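Local atomic coordinates of Endonuclease/exonuclease/phosphatase (Beutenbergia cavernae DSM 12333, PDB entry 4RUW), a protein that belongs to the endonuclease/exonuclease/phosphatase family, pairing a zinc-binding DNase I-like domain with an immunoglobulin-like C-terminal domain. Residues G343-A355 with R360-A372. Numbering follows the deposited sequence.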
loop_
_atom_site.group_PDB
_atom_site.type_symbol
_atom_site.label_atom_id
_atom_site.label_comp_id
_atom_site.label_asym_id
_atom_site.label_seq_id
_atom_site.Cartn_x
_atom_site.Cartn_y
_atom_site.Cartn_z
ATOM N N GLY A 343 -12.451 -15.773 -9.429
ATOM C CA GLY A 343 -11.924 -16.208 -10.711
ATOM C C GLY A 343 -11.360 -17.611 -10.639
ATOM O O GLY A 343 -11.047 -18.109 -9.561
ATOM N N GLU A 344 -11.220 -18.249 -11.780
ATOM C CA GLU A 344 -10.798 -19.642 -11.809
ATOM C C GLU A 344 -9.474 -19.911 -11.130
ATOM O O GLU A 344 -9.304 -20.910 -10.513
ATOM C CB GLU A 344 -10.791 -20.170 -13.235
ATOM C CG GLU A 344 -9.976 -19.408 -14.243
ATOM C CD GLU A 344 -10.208 -19.899 -15.681
ATOM O OE1 GLU A 344 -10.835 -20.937 -15.856
ATOM O OE2 GLU A 344 -9.734 -19.250 -16.615
ATOM N N ASP A 345 -8.563 -18.970 -11.244
ATOM C CA ASP A 345 -7.263 -19.101 -10.610
ATOM C C ASP A 345 -7.060 -18.066 -9.509
ATOM O O ASP A 345 -5.935 -17.842 -9.064
ATOM C CB ASP A 345 -6.150 -18.979 -11.646
ATOM C CG ASP A 345 -6.195 -20.079 -12.678
ATOM O OD1 ASP A 345 -6.433 -21.245 -12.295
ATOM O OD2 ASP A 345 -6.003 -19.776 -13.873
ATOM N N GLY A 346 -8.145 -17.435 -9.070
ATOM C CA GLY A 346 -8.079 -16.491 -7.967
ATOM C C GLY A 346 -7.403 -15.178 -8.314
ATOM O O GLY A 346 -6.905 -14.491 -7.419
ATOM N N LEU A 347 -7.399 -14.827 -9.601
ATOM C CA LEU A 347 -6.671 -13.657 -10.094
ATOM C C LEU A 347 -7.562 -12.513 -10.558
ATOM O O LEU A 347 -7.063 -11.522 -11.084
ATOM C CB LEU A 347 -5.745 -14.055 -11.245
ATOM C CG LEU A 347 -4.667 -15.064 -10.866
ATOM C CD1 LEU A 347 -3.861 -15.463 -12.092
ATOM C CD2 LEU A 347 -3.761 -14.489 -9.802
ATOM N N ASP A 348 -8.869 -12.631 -10.360
ATOM C CA ASP A 348 -9.785 -11.645 -10.919
ATOM C C ASP A 348 -10.351 -10.675 -9.890
ATOM O O ASP A 348 -11.160 -9.804 -10.230
ATOM C CB ASP A 348 -10.908 -12.348 -11.666
ATOM C CG ASP A 348 -10.397 -13.091 -12.867
ATOM O OD1 ASP A 348 -9.942 -12.413 -13.805
ATOM O OD2 ASP A 348 -10.414 -14.339 -12.860
ATOM N N GLY A 349 -9.921 -10.819 -8.643
ATOM C CA GLY A 349 -10.416 -9.988 -7.567
ATOM C C GLY A 349 -10.638 -10.798 -6.312
ATOM O O GLY A 349 -10.071 -11.883 -6.150
ATOM N N TRP A 350 -11.478 -10.290 -5.420
ATOM C CA TRP A 350 -11.652 -10.929 -4.128
ATOM C C TRP A 350 -12.820 -10.332 -3.366
ATOM O O TRP A 350 -13.347 -9.262 -3.714
ATOM C CB TRP A 350 -10.387 -10.765 -3.269
ATOM C CG TRP A 350 -9.938 -9.334 -3.137
ATOM C CD1 TRP A 350 -10.457 -8.381 -2.313
ATOM C CD2 TRP A 350 -8.895 -8.694 -3.885
ATOM N NE1 TRP A 350 -9.796 -7.187 -2.491
ATOM C CE2 TRP A 350 -8.834 -7.350 -3.452
ATOM C CE3 TRP A 350 -8.000 -9.132 -4.866
ATOM C CZ2 TRP A 350 -7.909 -6.442 -3.967
ATOM C CZ3 TRP A 350 -7.090 -8.224 -5.388
ATOM C CH2 TRP A 350 -7.055 -6.892 -4.938
ATOM N N ALA A 351 -13.198 -11.043 -2.309
ATOM C CA ALA A 351 -14.121 -10.556 -1.305
ATOM C C ALA A 351 -13.452 -10.701 0.053
ATOM O O ALA A 351 -12.901 -11.758 0.364
ATOM C CB ALA A 351 -15.405 -11.353 -1.342
ATOM N N GLN A 352 -13.485 -9.637 0.847
ATOM C CA GLN A 352 -12.963 -9.663 2.208
ATOM C C GLN A 352 -14.098 -9.394 3.183
ATOM O O GLN A 352 -14.756 -8.352 3.109
ATOM C CB GLN A 352 -11.865 -8.614 2.398
ATOM C CG GLN A 352 -10.602 -8.879 1.594
ATOM C CD GLN A 352 -9.545 -7.808 1.815
ATOM O OE1 GLN A 352 -9.866 -6.625 1.948
ATOM N NE2 GLN A 352 -8.281 -8.213 1.843
ATOM N N LEU A 353 -14.328 -10.346 4.082
ATOM C CA LEU A 353 -15.366 -10.234 5.094
ATOM C C LEU A 353 -14.707 -9.968 6.439
ATOM O O LEU A 353 -13.733 -10.632 6.801
ATOM C CB LEU A 353 -16.169 -11.536 5.152
ATOM C CG LEU A 353 -17.237 -11.636 6.239
ATOM C CD1 LEU A 353 -18.399 -10.707 5.941
ATOM C CD2 LEU A 353 -17.708 -13.081 6.378
ATOM N N THR A 354 -15.225 -8.990 7.175
ATOM C CA THR A 354 -14.762 -8.731 8.531
ATOM C C THR A 354 -15.956 -8.689 9.466
ATOM O O THR A 354 -16.954 -8.032 9.179
ATOM C CB THR A 354 -14.002 -7.389 8.627
ATOM O OG1 THR A 354 -12.978 -7.332 7.626
ATOM C CG2 THR A 354 -13.370 -7.219 10.001
ATOM N N ALA A 355 -15.862 -9.420 10.575
ATOM C CA ALA A 355 -16.881 -9.375 11.618
ATOM C C ALA A 355 -16.248 -8.772 12.864
ATOM O O ALA A 355 -15.129 -9.129 13.229
ATOM C CB ALA A 355 -17.420 -10.781 11.924
ATOM N N ARG A 360 -21.197 -6.234 14.065
ATOM C CA ARG A 360 -20.969 -5.537 12.806
ATOM C C ARG A 360 -20.338 -6.457 11.768
ATOM O O ARG A 360 -19.454 -7.255 12.078
ATOM C CB ARG A 360 -20.109 -4.290 13.011
ATOM C CG ARG A 360 -20.010 -3.420 11.771
ATOM C CD ARG A 360 -19.399 -2.061 12.077
ATOM N NE ARG A 360 -20.402 -1.040 12.361
ATOM C CZ ARG A 360 -20.132 0.259 12.446
ATOM N NH1 ARG A 360 -21.099 1.131 12.705
ATOM N NH2 ARG A 360 -18.890 0.690 12.265
ATOM N N LEU A 361 -20.815 -6.345 10.534
ATOM C CA LEU A 361 -20.249 -7.093 9.427
ATOM C C LEU A 361 -19.858 -6.117 8.327
ATOM O O LEU A 361 -20.551 -5.123 8.087
ATOM C CB LEU A 361 -21.263 -8.100 8.884
ATOM C CG LEU A 361 -21.632 -9.230 9.844
ATOM C CD1 LEU A 361 -22.827 -10.025 9.326
ATOM C CD2 LEU A 361 -20.438 -10.135 10.069
ATOM N N ARG A 362 -18.737 -6.398 7.669
ATOM C CA ARG A 362 -18.277 -5.605 6.540
ATOM C C ARG A 362 -17.847 -6.536 5.422
ATOM O O ARG A 362 -17.121 -7.502 5.659
ATOM C CB ARG A 362 -17.102 -4.700 6.934
ATOM C CG ARG A 362 -16.552 -3.864 5.768
ATOM C CD ARG A 362 -15.337 -3.051 6.181
ATOM N NE ARG A 362 -14.233 -3.922 6.577
ATOM C CZ ARG A 362 -13.179 -3.527 7.283
ATOM N NH1 ARG A 362 -13.077 -2.267 7.673
ATOM N NH2 ARG A 362 -12.229 -4.392 7.611
ATOM N N LEU A 363 -18.293 -6.238 4.205
ATOM C CA LEU A 363 -17.883 -6.981 3.026
ATOM C C LEU A 363 -17.300 -5.999 2.020
ATOM O O LEU A 363 -17.986 -5.060 1.597
ATOM C CB LEU A 363 -19.096 -7.695 2.434
ATOM C CG LEU A 363 -18.966 -8.847 1.446
ATOM C CD1 LEU A 363 -17.873 -9.798 1.874
ATOM C CD2 LEU A 363 -20.293 -9.589 1.350
ATOM N N SER A 364 -16.028 -6.194 1.677
ATOM C CA SER A 364 -15.357 -5.403 0.657
ATOM C C SER A 364 -15.124 -6.292 -0.562
ATOM O O SER A 364 -14.472 -7.337 -0.458
ATOM C CB SER A 364 -14.021 -4.875 1.183
ATOM O OG SER A 364 -13.277 -4.246 0.146
ATOM N N VAL A 365 -15.672 -5.894 -1.704
ATOM C CA VAL A 365 -15.655 -6.721 -2.895
ATOM C C VAL A 365 -14.961 -5.952 -4.000
ATOM O O VAL A 365 -15.304 -4.798 -4.293
ATOM C CB VAL A 365 -17.072 -7.122 -3.325
ATOM C CG1 VAL A 365 -17.026 -8.032 -4.541
ATOM C CG2 VAL A 365 -17.773 -7.809 -2.186
ATOM N N CYS A 366 -14.008 -6.615 -4.635
ATOM C CA CYS A 366 -13.168 -5.954 -5.608
ATOM C C CYS A 366 -13.030 -6.756 -6.890
ATOM O O CYS A 366 -12.604 -7.912 -6.863
ATOM C CB CYS A 366 -11.789 -5.725 -5.003
ATOM S SG CYS A 366 -10.577 -5.220 -6.200
ATOM N N LYS A 367 -13.408 -6.137 -8.005
ATOM C CA LYS A 367 -13.114 -6.678 -9.324
ATOM C C LYS A 367 -11.740 -6.146 -9.724
ATOM O O LYS A 367 -11.564 -4.941 -9.922
ATOM C CB LYS A 367 -14.159 -6.246 -10.351
ATOM C CG LYS A 367 -13.788 -6.654 -11.774
ATOM C CD LYS A 367 -14.804 -6.174 -12.797
ATOM C CE LYS A 367 -14.318 -6.429 -14.212
ATOM N NZ LYS A 367 -15.274 -5.915 -15.236
ATOM N N ASN A 368 -10.762 -7.039 -9.820
ATOM C CA ASN A 368 -9.404 -6.619 -10.128
ATOM C C ASN A 368 -9.039 -7.023 -11.542
ATOM O O ASN A 368 -8.185 -7.878 -11.770
ATOM C CB ASN A 368 -8.411 -7.183 -9.116
ATOM C CG ASN A 368 -7.128 -6.391 -9.074
ATOM O OD1 ASN A 368 -7.149 -5.162 -9.178
ATOM N ND2 ASN A 368 -6.004 -7.083 -8.953
ATOM N N ARG A 369 -9.721 -6.394 -12.488
ATOM C CA ARG A 369 -9.698 -6.815 -13.874
ATOM C C ARG A 369 -10.011 -5.590 -14.718
ATOM O O ARG A 369 -10.916 -4.823 -14.389
ATOM C CB ARG A 369 -10.775 -7.887 -14.038
ATOM C CG ARG A 369 -10.906 -8.560 -15.370
ATOM C CD ARG A 369 -11.927 -9.685 -15.227
ATOM N NE ARG A 369 -12.354 -10.224 -16.509
ATOM C CZ ARG A 369 -12.032 -11.430 -16.962
ATOM N NH1 ARG A 369 -11.269 -12.234 -16.232
ATOM N NH2 ARG A 369 -12.474 -11.834 -18.148
ATOM N N GLY A 370 -9.234 -5.393 -15.780
ATOM C CA GLY A 370 -9.459 -4.298 -16.699
ATOM C C GLY A 370 -8.790 -3.011 -16.264
ATOM O O GLY A 370 -8.536 -2.795 -15.077
ATOM N N GLN A 371 -8.515 -2.154 -17.239
ATOM C CA GLN A 371 -7.946 -0.845 -16.980
ATOM C C GLN A 371 -8.871 0.227 -17.557
ATOM O O GLN A 371 -9.754 0.717 -16.863
ATOM C CB GLN A 371 -6.508 -0.776 -17.511
ATOM C CG GLN A 371 -5.527 -1.484 -16.571
ATOM C CD GLN A 371 -4.408 -2.240 -17.272
ATOM O OE1 GLN A 371 -4.179 -2.084 -18.470
ATOM N NE2 GLN A 371 -3.697 -3.066 -16.510
ATOM N N ALA A 372 -8.705 0.565 -18.828
ATOM C CA ALA A 372 -9.552 1.574 -19.450
ATOM C C ALA A 372 -10.940 1.039 -19.792
ATOM O O ALA A 372 -11.915 1.792 -19.798
ATOM C CB ALA A 372 -8.892 2.135 -20.694
HETATM O O HOH W 1 -5.726 -9.943 -8.428
HETATM O O HOH W 2 -8.338 -10.273 -14.039
HETATM O O HOH W 3 -10.668 -5.293 -0.338
HETATM O O HOH W 4 -13.885 -6.472 5.160
HETATM O O HOH W 5 -16.912 -5.592 10.819
#
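Asp-348 and Arg-369 form a salt bridge at one end of an antiparallel hairpin, OD1 lying 2.8 Å from NH1. The carboxylate oxygen sits in the guanidinium plane, yet the arginine meets OD1 from above the carboxylate plane; NE of Arg-369 is held by Asp-375. Toward the other end, NH2 of Arg-362 donates to Thr-354 OG1 at 3.0 Å, though the guanidinium has its strongest polar partner in Phe-304. A bend at chi3 (63°) turns this otherwise extended arginine back alongside the threonine, and one water joins Arg-362 NE to Thr-354 OG1 and Gln-352 O.

Between these clasps, Trp-350, Gln-352 and Thr-354 exchange paired backbone hydrogen bonds with Cys-366, Ser-364 and Arg-362. Past the Trp-350/Cys-366 pair, Asn-368 N donates to Asp-348 O at 2.8 Å. Another water accepts from Trp-350 NE1 at the indole edge and donates to Gln-352 OE1 and Ser-364 OG; Leu-263 also binds the Gln-352 amide, and Gln-269 the serine hydroxyl.

Cys-366 CB lies over the Trp-350 indole, 3.8 Å from the centroid of its five-membered ring. On the other face of the sheet Ala-351, Leu-353 and Ala-355 pack against Val-365, Leu-363 and Leu-361, Ala-355 CB coming within 3.6 Å of Leu-361 CD2.

The Trp-350, Gln-352 and Thr-354 face, where Cys-366 is disulfide-bonded to Cys-404, thus meets helix 251-260 and Gln-269 through polar and aromatic contacts, while the Leu and Ala face packs as aliphatic core of this immunoglobulin-like domain.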